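Local coordinates for protein salicylaldehyde dehydrogenase NahF (Pseudomonas putida, PDB 4JZ6) that probably oxidises salicylaldehyde to salicylate with NAD+ as the electron acceptor, a step in the bacterial degradation of naphthalene, at residues Ala66-Phe70 with Pro155-Ile159; Gln134-Glu138 with Met150-Gln154; Arg391-Glu395 with Ile416-Tyr422. All blocks are in the same frame, centred on the assembly; numbering follows the deposited sequence.

Contact 1 of 3, residues Ala66-Phe70 with Pro155-Ile159; sequences AEEAF and PVGPI. With EDO (1,2-ethanediol), chain H.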
loop_
_atom_site.group_PDB
_atom_site.type_symbol
_atom_site.label_atom_id
_atom_site.label_comp_id
_atom_site.label_asym_id
_atom_site.label_seq_id
_atom_site.Cartn_x
_atom_site.Cartn_y
_atom_site.Cartn_z
ATOM N N ALA A 66 -5.020 18.549 -13.970
ATOM C CA ALA A 66 -4.007 18.091 -13.026
ATOM C C ALA A 66 -2.823 17.447 -13.743
ATOM O O ALA A 66 -1.666 17.707 -13.403
ATOM C CB ALA A 66 -4.607 17.128 -12.018
ATOM N N GLU A 67 -3.121 16.609 -14.734
ATOM C CA GLU A 67 -2.082 15.947 -15.519
ATOM C C GLU A 67 -1.209 16.976 -16.227
ATOM O O GLU A 67 0.021 16.917 -16.160
ATOM C CB GLU A 67 -2.706 14.979 -16.533
ATOM C CG GLU A 67 -1.717 14.324 -17.491
ATOM C CD GLU A 67 -1.126 13.029 -16.961
ATOM O OE1 GLU A 67 -0.755 12.169 -17.786
ATOM O OE2 GLU A 67 -1.028 12.862 -15.727
ATOM N N GLU A 68 -1.860 17.927 -16.889
ATOM C CA GLU A 68 -1.167 18.961 -17.647
ATOM C C GLU A 68 -0.257 19.808 -16.764
ATOM O O GLU A 68 0.882 20.091 -17.123
ATOM C CB GLU A 68 -2.184 19.850 -18.370
ATOM C CG GLU A 68 -1.567 21.007 -19.145
ATOM C CD GLU A 68 -0.729 20.558 -20.338
ATOM O OE1 GLU A 68 -0.888 19.400 -20.795
ATOM O OE2 GLU A 68 0.089 21.377 -20.819
ATOM N N ALA A 69 -0.765 20.206 -15.604
ATOM C CA ALA A 69 0.003 21.035 -14.688
ATOM C C ALA A 69 1.186 20.267 -14.121
ATOM O O ALA A 69 2.242 20.846 -13.857
ATOM C CB ALA A 69 -0.880 21.546 -13.565
ATOM N N PHE A 70 1.003 18.962 -13.935
ATOM C CA PHE A 70 2.055 18.109 -13.404
ATOM C C PHE A 70 3.342 18.232 -14.215
ATOM O O PHE A 70 4.434 18.101 -13.662
ATOM C CB PHE A 70 1.598 16.647 -13.345
ATOM C CG PHE A 70 2.640 15.712 -12.790
ATOM C CD1 PHE A 70 3.282 14.793 -13.615
ATOM C CD2 PHE A 70 2.994 15.765 -11.447
ATOM C CE1 PHE A 70 4.246 13.940 -13.110
ATOM C CE2 PHE A 70 3.960 14.919 -10.936
ATOM C CZ PHE A 70 4.586 14.000 -11.768
ATOM N N PRO A 155 8.207 12.725 -7.759
ATOM C CA PRO A 155 6.746 12.891 -7.735
ATOM C C PRO A 155 6.040 11.740 -8.446
ATOM O O PRO A 155 6.652 11.072 -9.282
ATOM C CB PRO A 155 6.527 14.195 -8.509
ATOM C CG PRO A 155 7.825 14.926 -8.405
ATOM C CD PRO A 155 8.880 13.865 -8.414
ATOM N N VAL A 156 4.766 11.533 -8.130
ATOM C CA VAL A 156 3.990 10.444 -8.707
ATOM C C VAL A 156 3.191 10.897 -9.926
ATOM O O VAL A 156 3.259 10.283 -10.991
ATOM C CB VAL A 156 3.018 9.853 -7.661
ATOM C CG1 VAL A 156 2.091 8.836 -8.298
ATOM C CG2 VAL A 156 3.794 9.234 -6.506
ATOM N N GLY A 157 2.441 11.981 -9.765
ATOM C CA GLY A 157 1.522 12.437 -10.788
ATOM C C GLY A 157 0.247 12.913 -10.125
ATOM O O GLY A 157 0.242 13.179 -8.925
ATOM N N PRO A 158 -0.839 13.041 -10.901
ATOM C CA PRO A 158 -2.118 13.462 -10.320
ATOM C C PRO A 158 -2.622 12.496 -9.248
ATOM O O PRO A 158 -2.731 11.293 -9.498
ATOM C CB PRO A 158 -3.061 13.469 -11.526
ATOM C CG PRO A 158 -2.165 13.753 -12.684
ATOM C CD PRO A 158 -0.884 13.019 -12.373
ATOM N N ILE A 159 -2.910 13.028 -8.061
ATOM C CA ILE A 159 -3.460 12.233 -6.970
ATOM C C ILE A 159 -4.953 12.521 -6.803
ATOM O O ILE A 159 -5.375 13.682 -6.819
ATOM C CB ILE A 159 -2.720 12.507 -5.640
ATOM C CG1 ILE A 159 -1.568 11.521 -5.437
ATOM C CG2 ILE A 159 -3.645 12.313 -4.457
ATOM C CD1 ILE A 159 -0.593 11.433 -6.568
HETATM C C1 EDO H . 8.395 10.747 -12.504
HETATM O O1 EDO H . 8.877 11.688 -11.536
HETATM C C2 EDO H . 9.424 9.640 -12.725
HETATM O O2 EDO H . 9.508 8.797 -11.568
#
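A chi1 of -179° turns the Phe70 ring away from its own backbone N and off helix 56-73, laying it flat against the backbone of Gly157. Glu67, one helical turn earlier, starts the same way (chi1 175°) but bends at chi2, which carries its carboxylate back to Pro158. The contact packs this helix of the aldehyde dehydrogenase fold against the linker between strand 148-154, of the three-stranded antiparallel sheet, and strand 159-162, in the middle of the six-stranded sheet. No hydrogen bond crosses it, and its character is that of a CH-pi and apolar interface. Gly157 CA sits over the centre of the Phe70 ring, 3.5 Å from the centroid and 14° off the ring normal. A side chain at Gly157 would run into Pro158 CD and the preceding carbonyl oxygen, so the bare backbone is what lets the linker follow its path beneath the aromatic face. Pro155 meets the same ring at its edge, CB lying 3.6 Å from Phe70 CE2. At Ala66, the first residue of 66-70, CB touches Pro158 CB at 4.0 Å. The linker is tied from elsewhere by Asn184, whose OD1 accepts from the backbone N of both Val156 and Gly157. Across the pyrrolidine ring of Pro158 comes the bent arm of Glu67, its OE2 3.4 Å from Pro158 CD.

Contact 2 of 3, residues Gln134-Glu138 with Met150-Gln154; sequences QIQGE and MTLRQ. With EDO (1,2-ethanediol), chain H.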
loop_
_atom_site.group_PDB
_atom_site.type_symbol
_atom_site.label_atom_id
_atom_site.label_comp_id
_atom_site.label_asym_id
_atom_site.label_seq_id
_atom_site.Cartn_x
_atom_site.Cartn_y
_atom_site.Cartn_z
ATOM N N GLN A 134 13.275 17.350 2.839
ATOM C CA GLN A 134 13.426 16.121 3.610
ATOM C C GLN A 134 12.912 14.891 2.871
ATOM O O GLN A 134 12.968 13.780 3.388
ATOM C CB GLN A 134 12.717 16.256 4.954
ATOM C CG GLN A 134 13.311 17.317 5.845
ATOM C CD GLN A 134 14.778 17.072 6.103
ATOM O OE1 GLN A 134 15.150 16.085 6.742
ATOM N NE2 GLN A 134 15.626 17.961 5.593
ATOM N N ILE A 135 12.402 15.090 1.663
ATOM C CA ILE A 135 11.993 13.967 0.832
ATOM C C ILE A 135 13.242 13.373 0.195
ATOM O O ILE A 135 13.630 13.741 -0.914
ATOM C CB ILE A 135 10.981 14.403 -0.245
ATOM C CG1 ILE A 135 9.746 15.022 0.421
ATOM C CG2 ILE A 135 10.565 13.216 -1.117
ATOM C CD1 ILE A 135 8.849 15.793 -0.536
ATOM N N GLN A 136 13.877 12.451 0.905
ATOM C CA GLN A 136 15.183 11.969 0.487
ATOM C C GLN A 136 15.239 10.475 0.189
ATOM O O GLN A 136 14.418 9.692 0.668
ATOM C CB GLN A 136 16.226 12.336 1.543
ATOM C CG GLN A 136 16.454 13.835 1.665
ATOM C CD GLN A 136 17.426 14.184 2.765
ATOM O OE1 GLN A 136 17.371 15.276 3.332
ATOM N NE2 GLN A 136 18.326 13.261 3.074
ATOM N N GLY A 137 16.224 10.096 -0.617
ATOM C CA GLY A 137 16.497 8.701 -0.890
ATOM C C GLY A 137 17.825 8.343 -0.263
ATOM O O GLY A 137 18.299 9.041 0.638
ATOM N N GLU A 138 18.432 7.260 -0.735
ATOM C CA GLU A 138 19.646 6.754 -0.112
ATOM C C GLU A 138 20.732 6.463 -1.137
ATOM O O GLU A 138 20.442 6.157 -2.288
ATOM C CB GLU A 138 19.340 5.485 0.688
ATOM C CG GLU A 138 18.358 5.668 1.840
ATOM C CD GLU A 138 16.903 5.549 1.411
ATOM O OE1 GLU A 138 16.069 6.301 1.956
ATOM O OE2 GLU A 138 16.587 4.701 0.543
ATOM N N MET A 150 21.704 3.874 -5.764
ATOM C CA MET A 150 20.979 4.844 -4.966
ATOM C C MET A 150 19.479 4.709 -5.156
ATOM O O MET A 150 19.020 4.079 -6.109
ATOM C CB MET A 150 21.407 6.261 -5.349
ATOM C CG MET A 150 20.923 6.684 -6.733
ATOM S SD MET A 150 21.673 8.214 -7.329
ATOM C CE MET A 150 23.352 7.681 -7.679
ATOM N N THR A 151 18.721 5.301 -4.238
ATOM C CA THR A 151 17.281 5.420 -4.396
ATOM C C THR A 151 16.900 6.878 -4.538
ATOM O O THR A 151 17.513 7.751 -3.925
ATOM C CB THR A 151 16.524 4.864 -3.201
ATOM O OG1 THR A 151 16.945 5.549 -2.015
ATOM C CG2 THR A 151 16.791 3.382 -3.061
ATOM N N LEU A 152 15.888 7.138 -5.356
ATOM C CA LEU A 152 15.372 8.488 -5.522
ATOM C C LEU A 152 13.907 8.511 -5.119
ATOM O O LEU A 152 13.176 7.543 -5.356
ATOM C CB LEU A 152 15.507 8.946 -6.977
ATOM C CG LEU A 152 16.894 8.962 -7.618
ATOM C CD1 LEU A 152 16.821 9.529 -9.033
ATOM C CD2 LEU A 152 17.851 9.772 -6.772
ATOM N N ARG A 153 13.482 9.605 -4.494
ATOM C CA ARG A 153 12.060 9.825 -4.261
ATOM C C ARG A 153 11.558 10.965 -5.132
ATOM O O ARG A 153 11.929 12.122 -4.940
ATOM C CB ARG A 153 11.771 10.065 -2.785
ATOM C CG ARG A 153 11.959 8.812 -1.948
ATOM C CD ARG A 153 11.278 8.929 -0.607
ATOM N NE ARG A 153 11.316 7.668 0.123
ATOM C CZ ARG A 153 10.439 6.684 -0.048
ATOM N NH1 ARG A 153 9.450 6.806 -0.935
ATOM N NH2 ARG A 153 10.555 5.572 0.667
ATOM N N GLN A 154 10.723 10.614 -6.106
ATOM C CA GLN A 154 10.262 11.550 -7.131
ATOM C C GLN A 154 8.752 11.720 -7.053
ATOM O O GLN A 154 8.082 10.960 -6.355
ATOM C CB GLN A 154 10.647 11.022 -8.511
ATOM C CG GLN A 154 12.138 10.868 -8.727
ATOM C CD GLN A 154 12.443 10.263 -10.083
ATOM O OE1 GLN A 154 12.062 9.123 -10.360
ATOM N NE2 GLN A 154 13.108 11.033 -10.948
HETATM C C1 EDO H . 8.395 10.747 -12.504
HETATM O O1 EDO H . 8.877 11.688 -11.536
HETATM C C2 EDO H . 9.424 9.640 -12.725
HETATM O O2 EDO H . 9.508 8.797 -11.568
#
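Thr151 and Glu138 share most of the polar chemistry here, and the hydroxyl of Thr151 works in both directions. As acceptor, Thr151 OG1 takes the backbone N-H of Glu138 at 2.6 Å with an N-H...O angle of 144°. The same OG1 donates a hydrogen bond to Glu138 OE2 at 2.7 Å, from well above the carboxylate plane. A chi1 of 58° sets Thr151 OG1 between its backbone N and carbonyl carbon, and the bend at chi2 of Glu138 folds the carboxylate back to meet it. The return bond joins backbones: Thr151 N donates to Glu138 O at 2.7 Å. Thr151 O, by contrast, receives a weak bond from Glu138 N across the contact, supplemented by a CA-H...O contact from Gly137 CA at 3.3 Å. Here 134-138 runs antiparallel to strand 148-154, the middle of three, on its way into strand 139-140, outermost in this chain's sheet. In aldehyde dehydrogenases such a sheet belongs to the oligomerisation domain, consistent with Thr151 and Glu138 packing on Pro462 and Arg477 of the second subunit. Replacing the Thr151 side chain by that of an alanine removes OG1, which would probably leave the Glu138 carboxylate without this donor and freer to turn, and Glu138 N with the weak bond to Thr151 O. Farther along, Ile135, at the centre of an inverse gamma turn, crosses Arg153 at about a right angle, CG2 lying 3.8 Å from Arg153 CB. Gln136 O lies near the plane of the Arg153 guanidinium, at its edge, but Arg153 NH1 has its partners elsewhere, in Asp481 and Thr484. Gln154 divides its amide: NE2 donates to Met441 O of the second subunit, while OE1 accepts from Lys487 NZ and, at 2.8 Å, from O2 of an ethanediol molecule.

Contact 3 of 3, residues Arg391-Glu395 with Ile416-Tyr422; sequences RIYDE and IANDSVY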
loop_
_atom_site.group_PDB
_atom_site.type_symbol
_atom_site.label_atom_id
_atom_site.label_comp_id
_atom_site.label_asym_id
_atom_site.label_seq_id
_atom_site.Cartn_x
_atom_site.Cartn_y
_atom_site.Cartn_z
ATOM N N ARG A 391 -24.852 -5.383 18.505
ATOM C CA ARG A 391 -24.255 -4.751 17.333
ATOM C C ARG A 391 -23.356 -3.582 17.735
ATOM O O ARG A 391 -22.265 -3.421 17.194
ATOM C CB ARG A 391 -25.337 -4.265 16.369
ATOM C CG ARG A 391 -26.216 -5.359 15.787
ATOM C CD ARG A 391 -27.286 -4.759 14.889
ATOM N NE ARG A 391 -26.702 -3.854 13.902
ATOM C CZ ARG A 391 -27.373 -2.890 13.277
ATOM N NH1 ARG A 391 -28.661 -2.696 13.538
ATOM N NH2 ARG A 391 -26.755 -2.115 12.395
ATOM N N ILE A 392 -23.808 -2.786 18.703
ATOM C CA ILE A 392 -23.079 -1.588 19.120
ATOM C C ILE A 392 -21.740 -1.905 19.800
ATOM O O ILE A 392 -20.896 -1.022 19.967
ATOM C CB ILE A 392 -23.949 -0.669 20.019
ATOM C CG1 ILE A 392 -23.461 0.782 19.941
ATOM C CG2 ILE A 392 -23.967 -1.172 21.450
ATOM C CD1 ILE A 392 -24.401 1.779 20.579
ATOM N N TYR A 393 -21.546 -3.168 20.171
ATOM C CA TYR A 393 -20.273 -3.638 20.717
ATOM C C TYR A 393 -19.080 -3.300 19.811
ATOM O O TYR A 393 -18.024 -2.898 20.292
ATOM C CB TYR A 393 -20.351 -5.145 20.959
ATOM C CG TYR A 393 -19.126 -5.805 21.556
ATOM C CD1 TYR A 393 -18.223 -6.496 20.753
ATOM C CD2 TYR A 393 -18.900 -5.782 22.927
ATOM C CE1 TYR A 393 -17.118 -7.126 21.297
ATOM C CE2 TYR A 393 -17.798 -6.411 23.481
ATOM C CZ TYR A 393 -16.909 -7.080 22.665
ATOM O OH TYR A 393 -15.808 -7.706 23.219
ATOM N N ASP A 394 -19.243 -3.445 18.502
ATOM C CA ASP A 394 -18.127 -3.165 17.608
ATOM C C ASP A 394 -18.507 -2.336 16.382
ATOM O O ASP A 394 -17.635 -1.865 15.655
ATOM C CB ASP A 394 -17.432 -4.462 17.183
ATOM C CG ASP A 394 -16.051 -4.219 16.602
ATOM O OD1 ASP A 394 -15.372 -3.276 17.069
ATOM O OD2 ASP A 394 -15.644 -4.963 15.677
ATOM N N GLU A 395 -19.800 -2.155 16.142
ATOM C CA GLU A 395 -20.231 -1.306 15.036
ATOM C C GLU A 395 -19.992 0.170 15.354
ATOM O O GLU A 395 -20.370 0.654 16.421
ATOM C CB GLU A 395 -21.705 -1.543 14.718
ATOM C CG GLU A 395 -21.955 -2.104 13.333
ATOM C CD GLU A 395 -23.255 -2.878 13.248
ATOM O OE1 GLU A 395 -24.248 -2.314 12.739
ATOM O OE2 GLU A 395 -23.281 -4.051 13.686
ATOM N N ILE A 416 -10.442 -7.911 24.463
ATOM C CA ILE A 416 -11.573 -7.079 24.064
ATOM C C ILE A 416 -11.155 -5.952 23.122
ATOM O O ILE A 416 -11.843 -5.661 22.146
ATOM C CB ILE A 416 -12.298 -6.500 25.291
ATOM C CG1 ILE A 416 -12.871 -7.636 26.138
ATOM C CG2 ILE A 416 -13.402 -5.535 24.871
ATOM C CD1 ILE A 416 -13.449 -7.183 27.444
ATOM N N ALA A 417 -10.019 -5.327 23.398
ATOM C CA ALA A 417 -9.526 -4.287 22.509
ATOM C C ALA A 417 -9.183 -4.895 21.154
ATOM O O ALA A 417 -9.540 -4.355 20.110
ATOM C CB ALA A 417 -8.319 -3.589 23.108
ATOM N N ASN A 418 -8.504 -6.035 21.180
ATOM C CA ASN A 418 -8.053 -6.674 19.952
ATOM C C ASN A 418 -9.147 -7.394 19.163
ATOM O O ASN A 418 -8.927 -7.794 18.015
ATOM C CB ASN A 418 -6.893 -7.628 20.242
ATOM C CG ASN A 418 -5.550 -6.927 20.239
ATOM O OD1 ASN A 418 -5.423 -5.812 19.737
ATOM N ND2 ASN A 418 -4.536 -7.582 20.789
ATOM N N ASP A 419 -10.324 -7.560 19.760
ATOM C CA ASP A 419 -11.396 -8.261 19.057
ATOM C C ASP A 419 -12.242 -7.333 18.172
ATOM O O ASP A 419 -13.147 -7.780 17.468
ATOM C CB ASP A 419 -12.243 -9.104 20.021
ATOM C CG ASP A 419 -13.549 -8.429 20.428
ATOM O OD1 ASP A 419 -14.553 -9.161 20.595
ATOM O OD2 ASP A 419 -13.580 -7.187 20.598
ATOM N N SER A 420 -11.946 -6.040 18.214
ATOM C CA SER A 420 -12.583 -5.096 17.306
ATOM C C SER A 420 -12.149 -5.369 15.875
ATOM O O SER A 420 -11.038 -5.831 15.624
ATOM C CB SER A 420 -12.222 -3.657 17.673
ATOM O OG SER A 420 -12.781 -2.741 16.747
ATOM N N VAL A 421 -13.035 -5.068 14.938
ATOM C CA VAL A 421 -12.727 -5.210 13.525
ATOM C C VAL A 421 -11.936 -3.992 13.044
ATOM O O VAL A 421 -11.393 -3.986 11.938
ATOM C CB VAL A 421 -14.024 -5.390 12.695
ATOM C CG1 VAL A 421 -14.639 -4.040 12.332
ATOM C CG2 VAL A 421 -13.750 -6.224 11.466
ATOM N N TYR A 422 -11.871 -2.966 13.891
ATOM C CA TYR A 422 -11.121 -1.745 13.592
ATOM C C TYR A 422 -9.858 -1.657 14.441
ATOM O O TYR A 422 -9.653 -2.452 15.361
ATOM C CB TYR A 422 -11.968 -0.504 13.871
ATOM C CG TYR A 422 -13.269 -0.433 13.115
ATOM C CD1 TYR A 422 -13.291 -0.090 11.770
ATOM C CD2 TYR A 422 -14.481 -0.681 13.750
ATOM C CE1 TYR A 422 -14.486 -0.008 11.071
ATOM C CE2 TYR A 422 -15.680 -0.603 13.060
ATOM C CZ TYR A 422 -15.677 -0.265 11.721
ATOM O OH TYR A 422 -16.864 -0.181 11.026
#
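Two tyrosine rings meet acceptors at their edges. Asp419 OD1 lies near the plane of the Tyr393 ring and is 3.3 Å from Tyr393 OH, which donates a hydrogen bond to it from above the carboxylate plane. Ring and carboxylate stand almost perpendicular, 86° apart. The Tyr422 ring turns its edge to Asp394 O, 3.5 Å from Tyr422 CE2, and carries Val421 CG1 over the rim of one face. Between these rings sits the Asp394 carboxylate, and both its oxygens are engaged through their syn lone pairs. OD1 accepts from Ser420 OG at 2.7 Å, and OD2 from Val421 N, also at 2.7 Å, with an N-H...O angle of 153°. The first torsion of Asp394 (chi1 -163°) swings CG to the far side from the backbone N, which directs the carboxylate into the turn after helix 410-418. That turn is an ST turn, in which Ser420 OG, besides donating to Asp394, accepts from Tyr422 N at 3.0 Å. The aspartate thus joins the loop between strands 381-384 and 401-407 to the exit of the helix in the seven-stranded sheet region of the aldehyde dehydrogenase fold. Arg306 bridges both segments: it forms a salt bridge with Asp419 OD2, a cation-pi contact with Tyr393 and hydrogen bonds to Tyr393 O and Ile416 O. Ile416 CG2 also approaches Tyr393 OH, obliquely to the ring, at 3.6 Å.

Overall arrangement
Taken together, the three contacts illustrate how chemistry follows position in a fold. Contact 2 lies within the span of chain between the two segments of contact 1, and its 150-154 runs straight into 155-159; one ethanediol molecule touches both, and their centres are about 19 Å apart. Contact 1, partly buried, relies on apolar and CH-pi packing without a hydrogen bond between its segments. Contact 2 lies at the surface, where backbone bonds between a loop and a strand and a threonine–glutamate pair dominate and the second subunit comes within reach. Contact 3, also partly buried, is some 39 Å from either by centres and, unlike contact 1, is held by a carboxylate gripping a turn.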